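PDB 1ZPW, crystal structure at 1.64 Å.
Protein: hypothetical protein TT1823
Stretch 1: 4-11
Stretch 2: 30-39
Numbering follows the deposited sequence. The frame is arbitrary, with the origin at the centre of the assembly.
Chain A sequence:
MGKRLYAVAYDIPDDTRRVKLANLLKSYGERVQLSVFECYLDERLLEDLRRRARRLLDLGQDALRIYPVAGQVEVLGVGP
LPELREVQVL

Stretch 1, residues 4-11: RLYAVAYD
Stretch 2 30-39: ERVQLSVFEC

Two antiparallel neighbouring strands of one β-sheet make this contact, zipped by backbone hydrogen bonds and closed at one end by a tyrosine that reaches over a β-turn. Residues 4-11 form one strand, with phi from -78° to -141° and psi from 97° to 161°; residues 36-39 run against it, the strand directions differing by 156° and the axes approaching to 4.7 Å. The register pairs Tyr6 with Cys39, Ala7 with Glu38, Val8 with Phe37 and Ala9 with Val36, at CA-CA distances of 5.2, 4.8, 5.1 and 4.4 Å.

Tyr6 and Val8 are the hydrogen-bonded positions. Tyr6 N donates to Cys39 O (2.8 Å) and Cys39 N to Tyr6 O (3.0 Å); Val8 N donates to Phe37 O (2.8 Å) and Phe37 N to Val8 O (2.9 Å). Beyond them, Tyr10 N donates to Ser35 O (3.0 Å), carrying the ladder into the turn. At the intervening positions CA-H groups meet carbonyls: Val36 CA lies 3.3 Å from Val8 O, and Glu38 CA 3.4 Å from Tyr6 O.

Alternation sorts the side chains. Tyr6, Val8, Phe37 and Cys39 share a buried face, where Val8 (chi1 t) places CG2 4.1 Å from SG of Cys39 (chi1 m); a compact branched residue and a small thiol fit side by side. Tyr6 (chi1 m) starts on this face but its end leads away from the partner strand. The other face, only partly exposed, carries Ala7, Ala9, Val36 and Glu38. Ala9 CB meets CG2 of Val36 (chi1 t) at 4.2 Å, while Leu5 (t, p) brings CD1 to 3.9 Å from CB of Glu38 (m, t), using the aliphatic base of an acidic side chain.

A type I turn from Gln33 to Val36 links the second strand to residues 30-33, which pair with it through Glu30 N to Glu38 O (3.0 Å), Glu38 N to Glu30 O (2.8 Å) and Val32 N to Val36 O (2.9 Å). Its CA-to-CB bond points sideways, but with chi1 p and chi2 -91° the end of Tyr10 comes nearer the second stretch. Ser35 CA sits over the ring face, 4.1 Å from its centroid, and Tyr10 CE1 packs 3.8 Å from CD1 of Phe37 (chi1 -84°). At the ring's tip, Arg31 (t, t, m) donates from NH2 to Tyr10 OH (3.1 Å) and to Gln33 O (3.1 Å). One water lies 2.7 Å from Tyr10 OH and accepts from Arg31 NH1 at 3.0 Å. Tyrosine suits this place: its ring lies against Ser35 and Phe37 while its hydroxyl accepts from Arg31 NH2 and bonds to the water.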

# COMPACT_ATOMS: atom_id res chain seq x y z
N ARG A 4 -12.17 -1.72 5.11
CA ARG A 4 -12.49 -1.15 3.83
C ARG A 4 -11.28 -1.41 2.98
O ARG A 4 -10.19 -1.66 3.50
CB ARG A 4 -12.64 0.35 3.95
CG ARG A 4 -13.82 0.87 4.72
CD ARG A 4 -13.70 2.39 4.94
NE ARG A 4 -14.22 3.18 3.83
CZ ARG A 4 -13.66 3.28 2.62
NH1 ARG A 4 -12.55 2.61 2.33
NH2 ARG A 4 -14.23 4.04 1.69
N LEU A 5 -11.46 -1.34 1.66
CA LEU A 5 -10.35 -1.44 0.71
C LEU A 5 -9.57 -0.13 0.63
O LEU A 5 -10.15 0.95 0.54
CB LEU A 5 -10.86 -1.81 -0.69
CG LEU A 5 -9.84 -1.85 -1.84
CD1 LEU A 5 -8.83 -2.97 -1.58
CD2 LEU A 5 -10.55 -2.07 -3.18
N TYR A 6 -8.24 -0.25 0.69
CA TYR A 6 -7.36 0.90 0.45
C TYR A 6 -6.39 0.57 -0.65
O TYR A 6 -5.88 -0.55 -0.72
CB TYR A 6 -6.56 1.27 1.71
CG TYR A 6 -7.38 1.82 2.85
CD1 TYR A 6 -8.14 0.96 3.67
CD2 TYR A 6 -7.38 3.20 3.12
CE1 TYR A 6 -8.91 1.49 4.71
CE2 TYR A 6 -8.14 3.72 4.18
CZ TYR A 6 -8.88 2.84 4.97
OH TYR A 6 -9.63 3.36 6.00
N ALA A 7 -6.11 1.54 -1.51
CA ALA A 7 -5.00 1.42 -2.46
C ALA A 7 -3.82 2.11 -1.81
O ALA A 7 -3.92 3.26 -1.34
CB ALA A 7 -5.33 2.09 -3.79
N VAL A 8 -2.69 1.41 -1.75
CA VAL A 8 -1.51 1.96 -1.08
C VAL A 8 -0.43 2.08 -2.15
O VAL A 8 0.05 1.06 -2.63
CB VAL A 8 -1.03 1.07 0.08
CG1 VAL A 8 0.20 1.71 0.74
CG2 VAL A 8 -2.12 0.92 1.11
N ALA A 9 -0.06 3.32 -2.50
CA ALA A 9 0.85 3.57 -3.60
C ALA A 9 2.11 4.21 -3.06
O ALA A 9 2.04 5.12 -2.22
CB ALA A 9 0.21 4.48 -4.63
N TYR A 10 3.26 3.75 -3.53
CA TYR A 10 4.52 4.25 -2.98
C TYR A 10 5.52 4.59 -4.04
O TYR A 10 5.52 4.02 -5.15
CB TYR A 10 5.11 3.28 -1.97
CG TYR A 10 5.27 1.86 -2.46
CD1 TYR A 10 4.24 0.93 -2.27
CD2 TYR A 10 6.44 1.45 -3.12
CE1 TYR A 10 4.37 -0.38 -2.69
CE2 TYR A 10 6.57 0.13 -3.55
CZ TYR A 10 5.55 -0.77 -3.33
OH TYR A 10 5.69 -2.05 -3.79
N ASP A 11 6.37 5.54 -3.71
CA ASP A 11 7.40 6.01 -4.60
C ASP A 11 8.63 6.14 -3.71
O ASP A 11 8.77 7.13 -2.98
CB ASP A 11 6.94 7.38 -5.10
CG ASP A 11 7.74 7.91 -6.22
OD1 ASP A 11 8.88 7.42 -6.46
OD2 ASP A 11 7.28 8.88 -6.90
N GLU A 30 -2.12 -7.34 -0.73
CA GLU A 30 -1.46 -7.96 -1.86
C GLU A 30 -1.07 -6.94 -2.91
O GLU A 30 -1.76 -5.93 -3.12
CB GLU A 30 -2.35 -9.04 -2.53
CG GLU A 30 -2.97 -10.08 -1.61
CD GLU A 30 -1.93 -10.95 -0.95
OE1 GLU A 30 -0.82 -11.03 -1.48
OE2 GLU A 30 -2.24 -11.55 0.12
N ARG A 31 0.03 -7.21 -3.57
CA ARG A 31 0.50 -6.40 -4.69
C ARG A 31 -0.50 -6.44 -5.86
O ARG A 31 -1.03 -7.51 -6.19
CB ARG A 31 1.83 -6.93 -5.18
CG ARG A 31 2.45 -6.07 -6.32
CD ARG A 31 3.78 -6.58 -6.81
NE ARG A 31 4.82 -6.53 -5.78
CZ ARG A 31 5.43 -5.43 -5.40
NH1 ARG A 31 6.38 -5.49 -4.45
NH2 ARG A 31 5.10 -4.25 -5.95
N VAL A 32 -0.70 -5.30 -6.50
CA VAL A 32 -1.45 -5.26 -7.76
C VAL A 32 -0.64 -4.72 -8.94
O VAL A 32 -0.95 -5.03 -10.09
CB VAL A 32 -2.84 -4.49 -7.65
CG1 VAL A 32 -3.78 -5.30 -6.76
CG2 VAL A 32 -2.70 -3.06 -7.09
N GLN A 33 0.38 -3.90 -8.65
CA GLN A 33 1.25 -3.25 -9.63
C GLN A 33 2.60 -3.06 -9.00
O GLN A 33 2.79 -3.31 -7.81
CB GLN A 33 0.74 -1.83 -10.01
CG GLN A 33 -0.51 -1.87 -10.80
CD GLN A 33 -0.92 -0.56 -11.45
OE1 GLN A 33 -1.84 -0.56 -12.25
NE2 GLN A 33 -0.29 0.53 -11.10
N LEU A 34 3.56 -2.58 -9.80
CA LEU A 34 4.94 -2.40 -9.32
C LEU A 34 5.07 -1.54 -8.06
O LEU A 34 6.00 -1.74 -7.25
CB LEU A 34 5.77 -1.79 -10.46
CG LEU A 34 7.27 -1.94 -10.56
CD1 LEU A 34 7.62 -3.43 -10.64
CD2 LEU A 34 7.76 -1.20 -11.85
N SER A 35 4.17 -0.58 -7.92
CA SER A 35 4.23 0.40 -6.83
C SER A 35 2.92 0.51 -6.09
O SER A 35 2.69 1.52 -5.43
CB SER A 35 4.55 1.79 -7.41
OG SER A 35 5.70 1.70 -8.25
N VAL A 36 2.04 -0.51 -6.18
CA VAL A 36 0.74 -0.42 -5.52
C VAL A 36 0.32 -1.74 -4.88
O VAL A 36 0.41 -2.78 -5.53
CB VAL A 36 -0.40 -0.02 -6.51
CG1 VAL A 36 -1.73 0.17 -5.75
CG2 VAL A 36 -0.03 1.25 -7.26
N PHE A 37 -0.13 -1.66 -3.62
CA PHE A 37 -0.79 -2.76 -2.94
C PHE A 37 -2.23 -2.45 -2.67
O PHE A 37 -2.58 -1.28 -2.48
CB PHE A 37 -0.11 -3.07 -1.58
CG PHE A 37 1.11 -3.96 -1.69
CD1 PHE A 37 2.26 -3.52 -2.35
CD2 PHE A 37 1.13 -5.22 -1.05
CE1 PHE A 37 3.39 -4.33 -2.47
CE2 PHE A 37 2.27 -6.06 -1.17
CZ PHE A 37 3.41 -5.60 -1.87
N GLU A 38 -3.06 -3.50 -2.59
CA GLU A 38 -4.43 -3.34 -2.13
C GLU A 38 -4.55 -3.99 -0.78
O GLU A 38 -4.23 -5.17 -0.66
CB GLU A 38 -5.41 -3.98 -3.11
CG GLU A 38 -5.68 -3.05 -4.29
CD GLU A 38 -6.57 -3.65 -5.36
OE1 GLU A 38 -7.15 -4.75 -5.15
OE2 GLU A 38 -6.72 -3.02 -6.42
N CYS A 39 -5.05 -3.24 0.19
CA CYS A 39 -5.08 -3.68 1.59
C CYS A 39 -6.45 -3.45 2.18
O CYS A 39 -7.03 -2.38 2.08
CB CYS A 39 -4.05 -2.87 2.43
SG CYS A 39 -2.34 -3.07 1.90
O HOH W 1 8.00 -3.02 -4.70